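Local coordinates for beta-lactamase-like protein (Koribacter versatilis, PDB 6B9V) that probably hydrolyses the diphosphate linkage of reactive FAD photoproducts, as a metal-dependent diphosphatase of the PhnP family, at residues M43-D47 / G48-L52; A145-F149 / G150-I154; A200-H203 / K204-T208. All coordinates share one frame; numbering follows the deposited sequence.

Contact 1. Residues M43-D47 / G48-L52; sequences MVQYD and GKLVL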
loop_
_atom_site.group_PDB
_atom_site.type_symbol
_atom_site.label_atom_id
_atom_site.label_comp_id
_atom_site.label_asym_id
_atom_site.label_seq_id
_atom_site.Cartn_x
_atom_site.Cartn_y
_atom_site.Cartn_z
ATOM N N MET A 43 2.376 -16.780 0.166
ATOM C CA MET A 43 3.033 -17.279 1.367
ATOM C C MET A 43 3.004 -18.798 1.411
ATOM O O MET A 43 2.152 -19.437 0.800
ATOM C CB MET A 43 2.385 -16.696 2.627
ATOM C CG MET A 43 0.917 -17.005 2.761
ATOM S SD MET A 43 0.329 -16.479 4.397
ATOM C CE MET A 43 -1.279 -17.254 4.489
ATOM N N VAL A 44 3.960 -19.361 2.142
ATOM C CA VAL A 44 4.135 -20.793 2.260
ATOM C C VAL A 44 4.145 -21.151 3.732
ATOM O O VAL A 44 4.940 -20.608 4.494
ATOM C CB VAL A 44 5.455 -21.264 1.606
ATOM C CG1 VAL A 44 5.587 -22.773 1.702
ATOM C CG2 VAL A 44 5.546 -20.794 0.148
ATOM N N GLN A 45 3.266 -22.058 4.136
ATOM C CA GLN A 45 3.169 -22.450 5.536
ATOM C C GLN A 45 3.539 -23.906 5.719
ATOM O O GLN A 45 3.077 -24.772 4.969
ATOM C CB GLN A 45 1.760 -22.200 6.073
ATOM C CG GLN A 45 1.469 -20.745 6.265
ATOM C CD GLN A 45 0.005 -20.474 6.475
ATOM O OE1 GLN A 45 -0.819 -20.828 5.643
ATOM N NE2 GLN A 45 -0.328 -19.855 7.604
ATOM N N TYR A 46 4.380 -24.173 6.712
ATOM C CA TYR A 46 4.796 -25.548 6.985
ATOM C C TYR A 46 5.414 -25.638 8.359
ATOM O O TYR A 46 6.177 -24.757 8.748
ATOM C CB TYR A 46 5.797 -26.047 5.936
ATOM C CG TYR A 46 7.050 -25.206 5.832
ATOM C CD1 TYR A 46 8.186 -25.519 6.566
ATOM C CD2 TYR A 46 7.091 -24.092 4.995
ATOM C CE1 TYR A 46 9.330 -24.749 6.472
ATOM C CE2 TYR A 46 8.233 -23.315 4.892
ATOM C CZ TYR A 46 9.349 -23.652 5.638
ATOM O OH TYR A 46 10.486 -22.890 5.534
ATOM N N ASP A 47 5.065 -26.694 9.086
ATOM C CA ASP A 47 5.647 -26.992 10.395
ATOM C C ASP A 47 5.529 -25.808 11.343
ATOM O O ASP A 47 6.441 -25.538 12.124
ATOM C CB ASP A 47 7.113 -27.408 10.233
ATOM C CG ASP A 47 7.662 -28.140 11.452
ATOM O OD1 ASP A 47 6.891 -28.861 12.119
ATOM O OD2 ASP A 47 8.871 -27.998 11.739
ATOM N N GLY A 48 4.410 -25.089 11.265
ATOM C CA GLY A 48 4.170 -23.965 12.163
ATOM C C GLY A 48 4.891 -22.687 11.768
ATOM O O GLY A 48 4.869 -21.699 12.497
ATOM N N LYS A 49 5.526 -22.710 10.598
ATOM C CA LYS A 49 6.286 -21.578 10.074
ATOM C C LYS A 49 5.548 -20.940 8.895
ATOM O O LYS A 49 4.748 -21.600 8.213
ATOM C CB LYS A 49 7.695 -22.019 9.618
ATOM C CG LYS A 49 8.540 -22.709 10.670
ATOM C CD LYS A 49 8.893 -21.773 11.817
ATOM C CE LYS A 49 9.801 -22.469 12.826
ATOM N NZ LYS A 49 9.188 -23.726 13.311
ATOM N N LEU A 50 5.845 -19.663 8.657
ATOM C CA LEU A 50 5.280 -18.907 7.544
ATOM C C LEU A 50 6.389 -18.158 6.800
ATOM O O LEU A 50 7.096 -17.330 7.384
ATOM C CB LEU A 50 4.210 -17.930 8.050
ATOM C CG LEU A 50 3.280 -17.196 7.069
ATOM C CD1 LEU A 50 2.086 -16.614 7.827
ATOM C CD2 LEU A 50 4.002 -16.083 6.315
ATOM N N VAL A 51 6.523 -18.444 5.509
ATOM C CA VAL A 51 7.529 -17.804 4.669
ATOM C C VAL A 51 6.828 -16.978 3.607
ATOM O O VAL A 51 5.969 -17.475 2.895
ATOM C CB VAL A 51 8.468 -18.839 4.024
ATOM C CG1 VAL A 51 9.427 -18.166 3.047
ATOM C CG2 VAL A 51 9.248 -19.593 5.125
ATOM N N LEU A 52 7.168 -15.696 3.543
ATOM C CA LEU A 52 6.509 -14.765 2.640
ATOM C C LEU A 52 7.392 -14.494 1.434
ATOM O O LEU A 52 8.587 -14.248 1.586
ATOM C CB LEU A 52 6.196 -13.454 3.371
ATOM C CG LEU A 52 5.611 -12.308 2.557
ATOM C CD1 LEU A 52 4.233 -12.676 2.033
ATOM C CD2 LEU A 52 5.550 -11.048 3.421
#
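K49 N donates to Y46 O at 2.8 Å, the shortest hydrogen bond of this hairpin. It closes a type I' turn with D47 and G48 at its corners, both at positive phi. The return bond goes from Y46 N to K49 O. The K49 side chain doubles back and brings its NZ to the turn, where it makes a weak 3.5 Å bond with D47 O. Farther along the strands, V44 and V51 form a second hydrogen-bonded pair, with V44 N and V51 O 2.9 Å apart. This is an antiparallel beta hairpin of strands 41-46 and 49-53, inside one of the two mixed sheets of the metallo-beta-lactamase fold. Strand 2-9 bonds to its first strand, and strand 73-75 to its second.

The Y46 ring lies on the same face as V44, K49 and V51. Its CG sits between the backbone N and the carbonyl carbon (chi1 58°), and the ring reaches across to V51. V51 CG2 approaches the phenol obliquely, 3.5 Å from Y46 OH. K49 CB lies over one face of the ring. The hydroxyl itself is hydrogen-bonded to L148 O of the facing sheet.

M43, Q45, L50 and L52 occupy the other face. L50 CD1 packs 3.9 Å from M43 SD and 4.0 Å from Q45 NE2. Q45 and L50 run alongside each other.

Contact 2. Residues A145-F149 / G150-I154; sequences AIELF and GAKFI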
loop_
_atom_site.group_PDB
_atom_site.type_symbol
_atom_site.label_atom_id
_atom_site.label_comp_id
_atom_site.label_asym_id
_atom_site.label_seq_id
_atom_site.Cartn_x
_atom_site.Cartn_y
_atom_site.Cartn_z
ATOM N N ALA A 145 21.063 -22.803 -2.307
ATOM C CA ALA A 145 19.748 -22.916 -1.666
ATOM C C ALA A 145 19.664 -22.168 -0.333
ATOM O O ALA A 145 20.631 -22.085 0.423
ATOM C CB ALA A 145 19.385 -24.387 -1.460
ATOM N N ILE A 146 18.486 -21.621 -0.067
ATOM C CA ILE A 146 18.173 -20.935 1.172
ATOM C C ILE A 146 17.604 -21.928 2.166
ATOM O O ILE A 146 16.523 -22.470 1.945
ATOM C CB ILE A 146 17.138 -19.806 0.957
ATOM C CG1 ILE A 146 17.534 -18.912 -0.219
ATOM C CG2 ILE A 146 16.955 -18.998 2.231
ATOM C CD1 ILE A 146 18.934 -18.338 -0.104
ATOM N N GLU A 147 18.324 -22.156 3.260
ATOM C CA GLU A 147 17.874 -23.073 4.297
ATOM C C GLU A 147 16.921 -22.375 5.261
ATOM O O GLU A 147 17.338 -21.540 6.060
ATOM C CB GLU A 147 19.079 -23.639 5.051
ATOM C CG GLU A 147 20.148 -24.226 4.142
ATOM C CD GLU A 147 19.798 -25.616 3.637
ATOM O OE1 GLU A 147 18.798 -26.189 4.122
ATOM O OE2 GLU A 147 20.526 -26.138 2.762
ATOM N N LEU A 148 15.634 -22.697 5.162
ATOM C CA LEU A 148 14.626 -22.073 6.003
ATOM C C LEU A 148 13.868 -23.097 6.834
ATOM O O LEU A 148 12.995 -23.811 6.327
ATOM C CB LEU A 148 13.642 -21.271 5.150
ATOM C CG LEU A 148 14.209 -20.062 4.406
ATOM C CD1 LEU A 148 13.112 -19.330 3.608
ATOM C CD2 LEU A 148 14.895 -19.115 5.377
ATOM N N PHE A 149 14.219 -23.163 8.111
ATOM C CA PHE A 149 13.526 -24.009 9.074
ATOM C C PHE A 149 13.383 -25.455 8.607
ATOM O O PHE A 149 12.330 -26.061 8.760
ATOM C CB PHE A 149 12.161 -23.398 9.382
ATOM C CG PHE A 149 12.216 -21.918 9.571
ATOM C CD1 PHE A 149 12.735 -21.375 10.735
ATOM C CD2 PHE A 149 11.785 -21.062 8.571
ATOM C CE1 PHE A 149 12.806 -20.008 10.903
ATOM C CE2 PHE A 149 11.852 -19.698 8.736
ATOM C CZ PHE A 149 12.370 -19.171 9.906
ATOM N N GLY A 150 14.452 -26.001 8.036
ATOM C CA GLY A 150 14.449 -27.380 7.586
ATOM C C GLY A 150 14.163 -27.547 6.099
ATOM O O GLY A 150 14.459 -28.585 5.523
ATOM N N ALA A 151 13.587 -26.533 5.467
ATOM C CA ALA A 151 13.240 -26.654 4.054
ATOM C C ALA A 151 14.273 -25.949 3.184
ATOM O O ALA A 151 14.931 -25.018 3.634
ATOM C CB ALA A 151 11.862 -26.096 3.798
ATOM N N LYS A 152 14.430 -26.396 1.944
ATOM C CA LYS A 152 15.324 -25.696 1.027
ATOM C C LYS A 152 14.538 -24.913 -0.020
ATOM O O LYS A 152 13.692 -25.465 -0.720
ATOM C CB LYS A 152 16.289 -26.674 0.357
ATOM C CG LYS A 152 17.284 -27.283 1.330
ATOM C CD LYS A 152 18.535 -27.798 0.635
ATOM C CE LYS A 152 18.198 -28.873 -0.383
ATOM N NZ LYS A 152 17.641 -30.093 0.267
ATOM N N PHE A 153 14.812 -23.613 -0.095
ATOM C CA PHE A 153 14.276 -22.753 -1.140
ATOM C C PHE A 153 15.370 -22.497 -2.171
ATOM O O PHE A 153 16.350 -21.815 -1.895
ATOM C CB PHE A 153 13.768 -21.431 -0.554
ATOM C CG PHE A 153 12.419 -21.532 0.095
ATOM C CD1 PHE A 153 12.248 -22.244 1.268
ATOM C CD2 PHE A 153 11.322 -20.887 -0.458
ATOM C CE1 PHE A 153 10.992 -22.327 1.870
ATOM C CE2 PHE A 153 10.069 -20.973 0.134
ATOM C CZ PHE A 153 9.907 -21.695 1.300
ATOM N N ILE A 154 15.206 -23.056 -3.358
ATOM C CA ILE A 154 16.236 -22.999 -4.391
ATOM C C ILE A 154 15.975 -21.807 -5.300
ATOM O O ILE A 154 14.913 -21.723 -5.897
ATOM C CB ILE A 154 16.251 -24.298 -5.224
ATOM C CG1 ILE A 154 16.284 -25.516 -4.293
ATOM C CG2 ILE A 154 17.432 -24.309 -6.186
ATOM C CD1 ILE A 154 15.848 -26.795 -4.956
HETATM O O HOH W 1 17.175 -25.933 6.203
#
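L148 and F153 meet on the tightly packed face of a short antiparallel hairpin. The methyl L148 CD1 sits over the F153 ring, 4.2 Å from its centroid and displaced toward the rim. It is a CH-pi contact, and the two side chains cross at about a right angle. I146 lies on the same face; its CB is 4.0 Å from F153 CB. This face looks toward the other sheet of the metallo-beta-lactamase fold: F153 also touches V51, and L148 reaches A73 and V75. Within its own sheet, F153 stacks on F170 of the neighbouring strand 163-170. A151 completes the face.

The backbone is firmly paired. I146 N bonds to F153 O at 2.8 Å, and the return bond from F153 N is nearly straight. L148 and A151 make a second hydrogen-bonded pair around a type I' turn. Its corners are F149 and G150, and G150 has backbone angles that suit glycine.

The opposite face, with E147 and K152, is exposed and looser. The E147 chain folds over (chi2 -79°) and lays its carboxylate beside the methylenes of K152. E147 OE2 comes within 3.4 Å of K152 CD. A water donates to E147 OE1 at 2.7 Å and weakly accepts from G150 N. The end of the lysine curls away, leaving K152 NZ 5.5 Å from E147 OE2. The opposite charges therefore form no salt bridge. Any attraction between them is probably modest and screened by solvent, so the hairpin seems to rely on its backbone bonds and its apolar face.

Contact 3. Residues A200-H203 / K204-T208; sequences ALRH and KPHPT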
loop_
_atom_site.group_PDB
_atom_site.type_symbol
_atom_site.label_atom_id
_atom_site.label_comp_id
_atom_site.label_asym_id
_atom_site.label_seq_id
_atom_site.Cartn_x
_atom_site.Cartn_y
_atom_site.Cartn_z
ATOM N N ALA A 200 1.922 -14.481 -16.313
ATOM C CA ALA A 200 1.201 -14.285 -17.585
ATOM C C ALA A 200 0.447 -12.958 -17.517
ATOM O O ALA A 200 -0.613 -12.848 -16.883
ATOM C CB ALA A 200 0.244 -15.464 -17.893
ATOM N N LEU A 201 1.030 -11.944 -18.150
ATOM C CA LEU A 201 0.559 -10.577 -17.991
ATOM C C LEU A 201 -0.675 -10.276 -18.823
ATOM O O LEU A 201 -1.621 -9.660 -18.335
ATOM C CB LEU A 201 1.671 -9.596 -18.359
ATOM C CG LEU A 201 1.316 -8.105 -18.347
ATOM C CD1 LEU A 201 1.141 -7.633 -16.883
ATOM C CD2 LEU A 201 2.385 -7.276 -19.076
ATOM N N ARG A 202 -0.642 -10.674 -20.091
ATOM C CA ARG A 202 -1.627 -10.226 -21.068
ATOM C C ARG A 202 -1.453 -11.043 -22.347
ATOM O O ARG A 202 -0.602 -11.929 -22.399
ATOM C CB ARG A 202 -1.453 -8.738 -21.342
ATOM C CG ARG A 202 -0.171 -8.417 -22.126
ATOM C CD ARG A 202 0.118 -6.920 -22.169
ATOM N NE ARG A 202 1.202 -6.589 -23.102
ATOM C CZ ARG A 202 1.621 -5.344 -23.349
ATOM N NH1 ARG A 202 1.051 -4.315 -22.736
ATOM N NH2 ARG A 202 2.604 -5.119 -24.218
ATOM N N HIS A 203 -2.243 -10.746 -23.374
ATOM C CA HIS A 203 -2.154 -11.486 -24.623
ATOM C C HIS A 203 -0.962 -11.055 -25.496
ATOM O O HIS A 203 -0.309 -11.895 -26.114
ATOM C CB HIS A 203 -3.456 -11.333 -25.419
ATOM C CG HIS A 203 -4.620 -12.067 -24.827
ATOM N ND1 HIS A 203 -4.802 -13.425 -24.980
ATOM C CD2 HIS A 203 -5.681 -11.626 -24.110
ATOM C CE1 HIS A 203 -5.914 -13.792 -24.370
ATOM N NE2 HIS A 203 -6.470 -12.720 -23.838
ATOM N N LYS A 204 -0.696 -9.753 -25.548
ATOM C CA LYS A 204 0.284 -9.176 -26.487
ATOM C C LYS A 204 1.694 -9.179 -25.883
ATOM O O LYS A 204 1.849 -8.942 -24.681
ATOM C CB LYS A 204 -0.130 -7.742 -26.857
ATOM C CG LYS A 204 0.740 -7.038 -27.891
ATOM C CD LYS A 204 0.465 -5.531 -27.905
ATOM C CE LYS A 204 1.189 -4.826 -29.048
ATOM N NZ LYS A 204 0.824 -3.375 -29.148
ATOM N N PRO A 205 2.723 -9.451 -26.708
ATOM C CA PRO A 205 4.101 -9.473 -26.199
ATOM C C PRO A 205 4.466 -8.208 -25.430
ATOM O O PRO A 205 4.096 -7.121 -25.852
ATOM C CB PRO A 205 4.944 -9.614 -27.479
ATOM C CG PRO A 205 4.071 -10.390 -28.401
ATOM C CD PRO A 205 2.648 -9.913 -28.108
ATOM N N HIS A 206 5.135 -8.374 -24.289
ATOM C CA HIS A 206 5.556 -7.268 -23.430
ATOM C C HIS A 206 7.068 -7.393 -23.231
ATOM O O HIS A 206 7.585 -8.503 -23.131
ATOM C CB HIS A 206 4.806 -7.300 -22.075
ATOM C CG HIS A 206 5.117 -6.136 -21.184
ATOM N ND1 HIS A 206 6.213 -6.109 -20.343
ATOM C CD2 HIS A 206 4.478 -4.953 -21.003
ATOM C CE1 HIS A 206 6.238 -4.960 -19.689
ATOM N NE2 HIS A 206 5.199 -4.237 -20.073
ATOM N N PRO A 207 7.792 -6.265 -23.196
ATOM C CA PRO A 207 9.253 -6.358 -23.070
ATOM C C PRO A 207 9.773 -7.114 -21.827
ATOM O O PRO A 207 10.862 -7.676 -21.904
ATOM C CB PRO A 207 9.688 -4.886 -23.015
ATOM C CG PRO A 207 8.616 -4.161 -23.786
ATOM C CD PRO A 207 7.342 -4.869 -23.400
ATOM N N THR A 208 9.047 -7.129 -20.713
ATOM C CA THR A 208 9.623 -7.710 -19.496
ATOM C C THR A 208 8.768 -8.795 -18.863
ATOM O O THR A 208 9.141 -9.341 -17.820
ATOM C CB THR A 208 9.915 -6.622 -18.421
ATOM O OG1 THR A 208 8.700 -5.975 -18.048
ATOM C CG2 THR A 208 10.900 -5.576 -18.955
#
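The loop between strand 195-199 and helix 212-222, close to the metal sites, turns back on itself here. R202 spans the turn with two bonds from its guanidinium to successive carbonyls. R202 NE donates to K204 O at 2.9 Å, and R202 NH2 donates to P205 O at 3.0 Å. Both oxygens lie close to the guanidinium plane, but the donors stand about 41° out of the carbonyl planes. With chi1 at 70° the R202 chain leaves the backbone flanked by N and C, then runs extended to NE, which carries the group to the 204-206 part of the loop. These bonds fix the rotation of the guanidinium.

H206 meets the flat of that group with its edge. H206 CD2 stands 3.6 Å above the guanidinium plane, over its centre, and the two planes are 78° apart. The imidazole is itself held between two apolar groups: L201 CD2 makes a CH-pi contact over one face, 3.6 Å from H206 CG, and P207 CD covers the opposite one. T208 N donates to H206 ND1 at 3.0 Å, which makes ND1 an acceptor and helps to set the turn of the ring.

In this metallo-beta-lactamase fold the loop adjoins the two-manganese centre. T208 O is hydrogen-bonded to H160 ND1, so the backbone of T208 is a second-shell partner of a manganese ligand. L201 also lies about 4 Å, side chain to side chain, from the manganese ligand H231. H203 N bonds to OD2 of D235, which follows the zinc ligand H234 in sequence.

Overall arrangement
Along the chain the order is contact 1, contact 2, contact 3. Contacts 1 and 2 are hairpins from the two different mixed sheets of the sandwich, with centres 12 Å apart. They face each other: Y46 of contact 1 packs on F149 and F153 of contact 2, and K49 CE lies 3.8 Å from F149 CD1. Together they join the sheets. Contact 3 lies on the other side of the chain's centre, about 31 Å from each, centre to centre. It touches neither; the nearest atoms are about 17 and 18 Å away. It follows strand 195-199, which shares a sheet with contact 2, and borders the manganese ligands. Strand 151-160 runs from contact 2 to one of these, H160.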